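Long-range contacts in possible prolidase (Bifidobacterium longum NCC2705, PDB 2P9B), which probably hydrolyses carbon-nitrogen bonds, as expected of the amidohydrolase family; its prolidase assignment is only tentative: residues Ile74-His79 against Thr131-Gly136; Gly337-Val342 against Thr379-Ser384. One frame throughout, in Å; residues are numbered along the deposited sequence.

Contact 1. Residues Ile74-His79 against Thr131-Gly136; sequences INAHTH and TIRTLG
Arg133 grips the carbonyl oxygen of Ala76 side-on: NE lies 2.7 Å from Ala76 O and NH2 3.0 Å from the same oxygen, which sits close to the guanidinium plane. A bend at chi3 (59°) swings NE back toward this carbonyl. NH2 also forms a salt bridge with Glu265, and NH1 bonds to Thr263. An alanine here would probably leave Ala76 O without its two side-chain donors and Glu265 without its cationic mate. The two parallel strands pair through Asn75 N to Thr131 O and Arg133 N to Asn75 O. A beta bulge then shifts the register, and Arg133 O accepts twice, from Thr78 N and, 2.9 Å away, from Thr78 OG1; the hydroxyl stands above the carbonyl plane. Thr78 O in turn takes Leu135 N. At the corner, Asn75 OD1 receives His77 N in an Asx turn, while its ND2 bonds to Thr356 and Thr344. Leu135 CD1 lies over the centre of one His77 ring face, a CH-pi contact of 3.6 Å from CD1 to the ring centroid, and also meets one guanidinium face of Arg133. His79 ND1 donates to Gly136 O at 2.9 Å, nearly in the ring plane, which leaves His79 NE2 to meet a water at 2.8 Å that also lies 2.7 Å from His77 NE2. With its strand backbone bonded and one imidazole fixed through ND1, this His-X-His strand end is consistent with the metal site of amidohydrolases; no metal is modelled, and a water bridges the two NE2 atoms.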
ATOM      1  N   ILE A  74      -3.815  -4.691   1.366  1.00  9.48           N
ATOM      2  CA  ILE A  74      -2.461  -4.409   0.904  1.00  9.25           C
ATOM      3  C   ILE A  74      -2.272  -2.905   0.992  1.00 10.18           C
ATOM      4  O   ILE A  74      -3.167  -2.147   0.617  1.00 10.47           O
ATOM      5  CB  ILE A  74      -2.271  -4.870  -0.570  1.00  8.36           C
ATOM      6  CG1 ILE A  74      -2.466  -6.388  -0.653  1.00  9.17           C
ATOM      7  CG2 ILE A  74      -0.884  -4.470  -1.077  1.00  9.50           C
ATOM      8  CD1 ILE A  74      -2.317  -6.971  -2.050  1.00 10.28           C
ATOM      9  N   ASN A  75      -1.125  -2.468   1.510  1.00 10.31           N
ATOM     10  CA  ASN A  75      -0.842  -1.037   1.608  1.00  9.03           C
ATOM     11  C   ASN A  75       0.383  -0.774   0.742  1.00  9.60           C
ATOM     12  O   ASN A  75       1.480  -1.226   1.054  1.00 10.55           O
ATOM     13  CB  ASN A  75      -0.562  -0.623   3.056  1.00  8.39           C
ATOM     14  CG  ASN A  75      -0.528   0.888   3.225  1.00  8.24           C
ATOM     15  OD1 ASN A  75      -0.025   1.601   2.360  1.00 10.73           O
ATOM     16  ND2 ASN A  75      -1.067   1.377   4.337  1.00  9.59           N
ATOM     17  N   ALA A  76       0.196  -0.050  -0.357  1.00  9.81           N
ATOM     18  CA  ALA A  76       1.294   0.211  -1.288  1.00  9.82           C
ATOM     19  C   ALA A  76       2.236   1.348  -0.930  1.00 10.25           C
ATOM     20  O   ALA A  76       3.154   1.656  -1.692  1.00 11.20           O
ATOM     21  CB  ALA A  76       0.732   0.440  -2.690  1.00 10.76           C
ATOM     22  N   HIS A  77       2.030   1.977   0.220  1.00 10.53           N
ATOM     23  CA  HIS A  77       2.903   3.081   0.597  1.00 12.18           C
ATOM     24  C   HIS A  77       3.044   3.171   2.112  1.00 10.71           C
ATOM     25  O   HIS A  77       2.206   3.759   2.787  1.00 12.99           O
ATOM     26  CB  HIS A  77       2.348   4.390   0.025  1.00 12.59           C
ATOM     27  CG  HIS A  77       3.293   5.544   0.131  1.00 15.94           C
ATOM     28  ND1 HIS A  77       3.217   6.647  -0.694  1.00 20.01           N
ATOM     29  CD2 HIS A  77       4.336   5.769   0.964  1.00 14.52           C
ATOM     30  CE1 HIS A  77       4.174   7.498  -0.374  1.00 18.04           C
ATOM     31  NE2 HIS A  77       4.867   6.991   0.628  1.00 18.15           N
ATOM     32  N   THR A  78       4.114   2.578   2.632  1.00 11.75           N
ATOM     33  CA  THR A  78       4.367   2.566   4.068  1.00 10.14           C
ATOM     34  C   THR A  78       5.811   2.922   4.426  1.00 11.08           C
ATOM     35  O   THR A  78       6.676   3.018   3.558  1.00 12.96           O
ATOM     36  CB  THR A  78       4.072   1.165   4.665  1.00  9.88           C
ATOM     37  OG1 THR A  78       4.964   0.196   4.089  1.00 11.69           O
ATOM     38  CG2 THR A  78       2.629   0.746   4.356  1.00 11.39           C
ATOM     39  N   HIS A  79       6.035   3.133   5.720  1.00 12.37           N
ATOM     40  CA  HIS A  79       7.350   3.411   6.299  1.00 12.02           C
ATOM     41  C   HIS A  79       7.306   2.627   7.602  1.00 13.30           C
ATOM     42  O   HIS A  79       6.281   2.628   8.277  1.00 15.78           O
ATOM     43  CB  HIS A  79       7.532   4.900   6.613  1.00 14.35           C
ATOM     44  CG  HIS A  79       7.554   5.778   5.403  1.00 16.31           C
ATOM     45  ND1 HIS A  79       8.638   5.849   4.553  1.00 17.78           N
ATOM     46  CD2 HIS A  79       6.614   6.602   4.884  1.00 17.56           C
ATOM     47  CE1 HIS A  79       8.363   6.680   3.563  1.00 18.39           C
ATOM     48  NE2 HIS A  79       7.141   7.149   3.739  1.00 18.74           N
ATOM     49  N   THR A 131       0.305  -7.576   2.778  1.00  7.23           N
ATOM     50  CA  THR A 131       1.369  -7.222   1.854  1.00  8.79           C
ATOM     51  C   THR A 131       1.547  -5.717   1.960  1.00  8.25           C
ATOM     52  O   THR A 131       0.565  -4.978   2.013  1.00  9.12           O
ATOM     53  CB  THR A 131       1.025  -7.565   0.383  1.00  9.34           C
ATOM     54  OG1 THR A 131       0.783  -8.971   0.257  1.00 11.07           O
ATOM     55  CG2 THR A 131       2.185  -7.183  -0.539  1.00 10.51           C
ATOM     56  N   ILE A 132       2.796  -5.272   2.014  1.00  9.04           N
ATOM     57  CA  ILE A 132       3.088  -3.852   2.095  1.00  8.91           C
ATOM     58  C   ILE A 132       4.290  -3.532   1.234  1.00  9.93           C
ATOM     59  O   ILE A 132       5.088  -4.416   0.911  1.00 10.21           O
ATOM     60  CB  ILE A 132       3.434  -3.384   3.552  1.00  8.99           C
ATOM     61  CG1 ILE A 132       4.722  -4.058   4.045  1.00 10.63           C
ATOM     62  CG2 ILE A 132       2.279  -3.679   4.482  1.00 11.52           C
ATOM     63  CD1 ILE A 132       5.195  -3.549   5.410  1.00 10.58           C
ATOM     64  N   ARG A 133       4.394  -2.270   0.834  1.00  9.00           N
ATOM     65  CA  ARG A 133       5.551  -1.802   0.092  1.00  8.79           C
ATOM     66  C   ARG A 133       6.040  -0.608   0.885  1.00  9.11           C
ATOM     67  O   ARG A 133       5.257   0.287   1.188  1.00  9.43           O
ATOM     68  CB  ARG A 133       5.208  -1.325  -1.321  1.00  8.49           C
ATOM     69  CG  ARG A 133       6.409  -0.620  -1.980  1.00  8.98           C
ATOM     70  CD  ARG A 133       6.139  -0.179  -3.409  1.00 10.30           C
ATOM     71  NE  ARG A 133       5.013   0.749  -3.489  1.00 10.86           N
ATOM     72  CZ  ARG A 133       4.735   1.497  -4.552  1.00 10.48           C
ATOM     73  NH1 ARG A 133       5.507   1.438  -5.628  1.00 12.14           N
ATOM     74  NH2 ARG A 133       3.672   2.295  -4.544  1.00 11.34           N
ATOM     75  N   THR A 134       7.313  -0.602   1.262  1.00 10.23           N
ATOM     76  CA  THR A 134       7.832   0.563   1.964  1.00 10.41           C
ATOM     77  C   THR A 134       8.367   1.481   0.868  1.00 10.34           C
ATOM     78  O   THR A 134       8.806   1.011  -0.185  1.00 11.39           O
ATOM     79  CB  THR A 134       8.979   0.207   2.949  1.00 10.15           C
ATOM     80  OG1 THR A 134      10.084  -0.373   2.239  1.00 12.33           O
ATOM     81  CG2 THR A 134       8.478  -0.754   4.011  1.00 11.14           C
ATOM     82  N   LEU A 135       8.298   2.787   1.096  1.00 10.25           N
ATOM     83  CA  LEU A 135       8.798   3.746   0.127  1.00 11.37           C
ATOM     84  C   LEU A 135       9.673   4.774   0.824  1.00 12.99           C
ATOM     85  O   LEU A 135       9.358   5.962   0.853  1.00 15.62           O
ATOM     86  CB  LEU A 135       7.640   4.442  -0.597  1.00 12.99           C
ATOM     87  CG  LEU A 135       6.866   3.514  -1.541  1.00 13.83           C
ATOM     88  CD1 LEU A 135       5.657   4.241  -2.128  1.00 14.45           C
ATOM     89  CD2 LEU A 135       7.817   3.032  -2.636  1.00 13.16           C
ATOM     90  N   GLY A 136      10.773   4.298   1.389  1.00 13.22           N
ATOM     91  CA  GLY A 136      11.693   5.179   2.079  1.00 13.72           C
ATOM     92  C   GLY A 136      12.069   4.614   3.428  1.00 12.82           C
ATOM     93  O   GLY A 136      11.418   4.902   4.433  1.00 16.20           O
TER
HETATM   94  O   HOH W   1       7.147   8.392   1.257  1.00 27.96           O

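Contact 2. Residues Gly337-Val342 against Thr379-Ser384; sequences GLMIGV and TAVNAS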
ATOM      1  N   GLY A 337     -10.815   5.456 -15.545  1.00 18.09           N
ATOM      2  CA  GLY A 337     -10.567   4.032 -15.415  1.00 17.19           C
ATOM      3  C   GLY A 337      -9.110   3.617 -15.300  1.00 17.18           C
ATOM      4  O   GLY A 337      -8.734   2.534 -15.748  1.00 17.96           O
ATOM      5  N   LEU A 338      -8.283   4.463 -14.696  1.00 14.93           N
ATOM      6  CA  LEU A 338      -6.870   4.144 -14.535  1.00 14.55           C
ATOM      7  C   LEU A 338      -6.660   3.173 -13.373  1.00 13.38           C
ATOM      8  O   LEU A 338      -7.578   2.895 -12.602  1.00 14.34           O
ATOM      9  CB  LEU A 338      -6.061   5.415 -14.270  1.00 15.34           C
ATOM     10  CG  LEU A 338      -6.080   6.520 -15.331  1.00 15.17           C
ATOM     11  CD1 LEU A 338      -5.260   7.692 -14.827  1.00 15.80           C
ATOM     12  CD2 LEU A 338      -5.521   5.997 -16.652  1.00 16.68           C
HETATM   13  N   MSE A 339      -5.443   2.648 -13.275  1.00 13.87           N
HETATM   14  CA  MSE A 339      -5.082   1.737 -12.198  1.00 14.10           C
HETATM   15  C   MSE A 339      -4.823   2.602 -10.968  1.00 13.22           C
HETATM   16  O   MSE A 339      -3.896   3.407 -10.959  1.00 12.86           O
HETATM   17  CB  MSE A 339      -3.824   0.954 -12.579  1.00 15.65           C
HETATM   18  CG  MSE A 339      -4.063  -0.150 -13.628  1.00 17.82           C
HETATM   19 SE   MSE A 339      -5.164  -1.579 -13.113  1.00 23.88          SE
HETATM   20  CE  MSE A 339      -3.880  -2.549 -12.103  1.00 20.65           C
ATOM     21  N   ILE A 340      -5.654   2.436  -9.943  1.00 12.68           N
ATOM     22  CA  ILE A 340      -5.530   3.226  -8.721  1.00 11.67           C
ATOM     23  C   ILE A 340      -5.428   2.309  -7.518  1.00  9.75           C
ATOM     24  O   ILE A 340      -6.299   1.472  -7.299  1.00 12.35           O
ATOM     25  CB  ILE A 340      -6.757   4.136  -8.527  1.00 11.58           C
ATOM     26  CG1 ILE A 340      -6.942   5.009  -9.773  1.00 12.31           C
ATOM     27  CG2 ILE A 340      -6.586   4.974  -7.261  1.00 11.86           C
ATOM     28  CD1 ILE A 340      -8.207   5.835  -9.772  1.00 14.50           C
ATOM     29  N   GLY A 341      -4.377   2.492  -6.728  1.00  9.30           N
ATOM     30  CA  GLY A 341      -4.189   1.645  -5.568  1.00 10.89           C
ATOM     31  C   GLY A 341      -4.442   2.316  -4.238  1.00 10.49           C
ATOM     32  O   GLY A 341      -4.852   3.472  -4.167  1.00 12.50           O
ATOM     33  N   VAL A 342      -4.191   1.564  -3.174  1.00  9.94           N
ATOM     34  CA  VAL A 342      -4.380   2.042  -1.812  1.00  9.33           C
ATOM     35  C   VAL A 342      -3.040   2.056  -1.080  1.00 10.74           C
ATOM     36  O   VAL A 342      -2.376   1.026  -0.942  1.00 11.20           O
ATOM     37  CB  VAL A 342      -5.376   1.131  -1.052  1.00 11.12           C
ATOM     38  CG1 VAL A 342      -5.319   1.407   0.438  1.00 11.57           C
ATOM     39  CG2 VAL A 342      -6.788   1.369  -1.573  1.00 12.26           C
ATOM     40  N   THR A 379      -7.069  -4.682  -2.692  1.00 10.36           N
ATOM     41  CA  THR A 379      -6.656  -6.077  -2.807  1.00 10.35           C
ATOM     42  C   THR A 379      -6.131  -6.468  -4.185  1.00 10.66           C
ATOM     43  O   THR A 379      -4.926  -6.473  -4.421  1.00 11.26           O
ATOM     44  CB  THR A 379      -7.831  -7.020  -2.412  1.00 11.61           C
ATOM     45  OG1 THR A 379      -8.981  -6.723  -3.216  1.00 12.84           O
ATOM     46  CG2 THR A 379      -8.199  -6.828  -0.949  1.00 12.26           C
ATOM     47  N   ALA A 380      -7.044  -6.787  -5.094  1.00 12.14           N
ATOM     48  CA  ALA A 380      -6.667  -7.202  -6.437  1.00 12.50           C
ATOM     49  C   ALA A 380      -5.839  -6.168  -7.199  1.00 11.82           C
ATOM     50  O   ALA A 380      -4.796  -6.505  -7.758  1.00 12.88           O
ATOM     51  CB  ALA A 380      -7.919  -7.556  -7.236  1.00 13.56           C
ATOM     52  N   VAL A 381      -6.294  -4.915  -7.229  1.00 11.46           N
ATOM     53  CA  VAL A 381      -5.554  -3.894  -7.961  1.00 10.62           C
ATOM     54  C   VAL A 381      -4.180  -3.647  -7.341  1.00 11.13           C
ATOM     55  O   VAL A 381      -3.183  -3.620  -8.058  1.00 10.68           O
ATOM     56  CB  VAL A 381      -6.331  -2.551  -8.052  1.00  9.72           C
ATOM     57  CG1 VAL A 381      -5.542  -1.562  -8.900  1.00 10.45           C
ATOM     58  CG2 VAL A 381      -7.716  -2.780  -8.657  1.00 11.78           C
ATOM     59  N   ASN A 382      -4.123  -3.478  -6.021  1.00 10.66           N
ATOM     60  CA  ASN A 382      -2.846  -3.271  -5.329  1.00 10.71           C
ATOM     61  C   ASN A 382      -1.895  -4.436  -5.645  1.00 11.14           C
ATOM     62  O   ASN A 382      -0.705  -4.229  -5.869  1.00 11.47           O
ATOM     63  CB  ASN A 382      -3.055  -3.196  -3.803  1.00 11.19           C
ATOM     64  CG  ASN A 382      -3.022  -1.762  -3.249  1.00 10.58           C
ATOM     65  OD1 ASN A 382      -3.213  -1.549  -2.040  1.00 13.42           O
ATOM     66  ND2 ASN A 382      -2.774  -0.789  -4.113  1.00  9.54           N
ATOM     67  N   ALA A 383      -2.425  -5.659  -5.657  1.00 10.41           N
ATOM     68  CA  ALA A 383      -1.607  -6.835  -5.941  1.00  9.59           C
ATOM     69  C   ALA A 383      -0.990  -6.732  -7.332  1.00 10.38           C
ATOM     70  O   ALA A 383       0.198  -6.993  -7.508  1.00 12.01           O
ATOM     71  CB  ALA A 383      -2.445  -8.111  -5.824  1.00 10.36           C
ATOM     72  N   SER A 384      -1.796  -6.346  -8.318  1.00 11.18           N
ATOM     73  CA  SER A 384      -1.290  -6.210  -9.681  1.00 11.51           C
ATOM     74  C   SER A 384      -0.262  -5.087  -9.743  1.00 11.55           C
ATOM     75  O   SER A 384       0.799  -5.229 -10.345  1.00 12.96           O
ATOM     76  CB  SER A 384      -2.431  -5.906 -10.660  1.00 12.28           C
ATOM     77  OG  SER A 384      -3.325  -6.998 -10.754  1.00 15.75           O
TER
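Met339, a selenomethionine, and Val381 cross obliquely, with CE of the first 3.7 Å from CG1 of the second. The Met339 chain is bent at both chi2 and chi3, and the last bend (chi3 -79°) carries CE over to the helix. There it also meets Ser384, CE to CB 3.9 Å, so the methyl rests on two residues one helical turn apart, both directed at the 337-342 segment. Ile385 and Tyr288 touch Met339 as well. Val381 holds CG1 anti to its backbone N (chi1 -176°), and this branch serves two partners: besides the Met339 methyl it lies against the backbone, CG1 to Ile340 O 3.5 Å. The Ile340 side chain itself points away from the helix, onto Pro293 and Phe369. Further along, Asn382 extends its amide across the chain at Gly341 and Val342. The end of the amide comes 3.2 Å from Gly341 CA, measured to Asn382 ND2 as modelled, and a side chain at Gly341 would be directed straight into it. The amide lies beside the Val342 backbone, close to both its N and its O, but which way round it sits is doubtful. Val342 turns its own side chain onto Ala377 and Ala378 of the same helix. Backbone bonds from Met339 and Gly341 to Leu291, in strand 290-292, fit a chain that takes the place of the last barrel strand, with helix 371-385 packed on its outside. The chemistry is thus divided along the segment: methyl and methylene groups meet at the Met339 end, where the contact is partly exposed, whereas a buried amide lies close to Gly341 CA and beside the main-chain N and O of Val342.

How the contacts relate
Strand 68-78 joins the two contacts, whose centres are 14 Å apart. Ala76 N of contact 1 lies 2.8 Å from Val342 O of contact 2, a probable hydrogen bond. Together with the pairing of 74-79 to 131-136, this is consistent with the chain at 337-342 standing in the last strand position of a TIM-type barrel, next to the first strand. Outside the ring, Ile74 CD1 packs 3.6 Å from Thr379 O, so helix 371-385 packs against strand 68-78 as well as against 337-342. Just beyond Val342, Asp345 approaches His77 and His79, and the three resemble an empty metal site, unconfirmed here. Contact 1 thus borders the probable active centre directly, while contact 2 packs the outer helix behind the segment leading to Asp345.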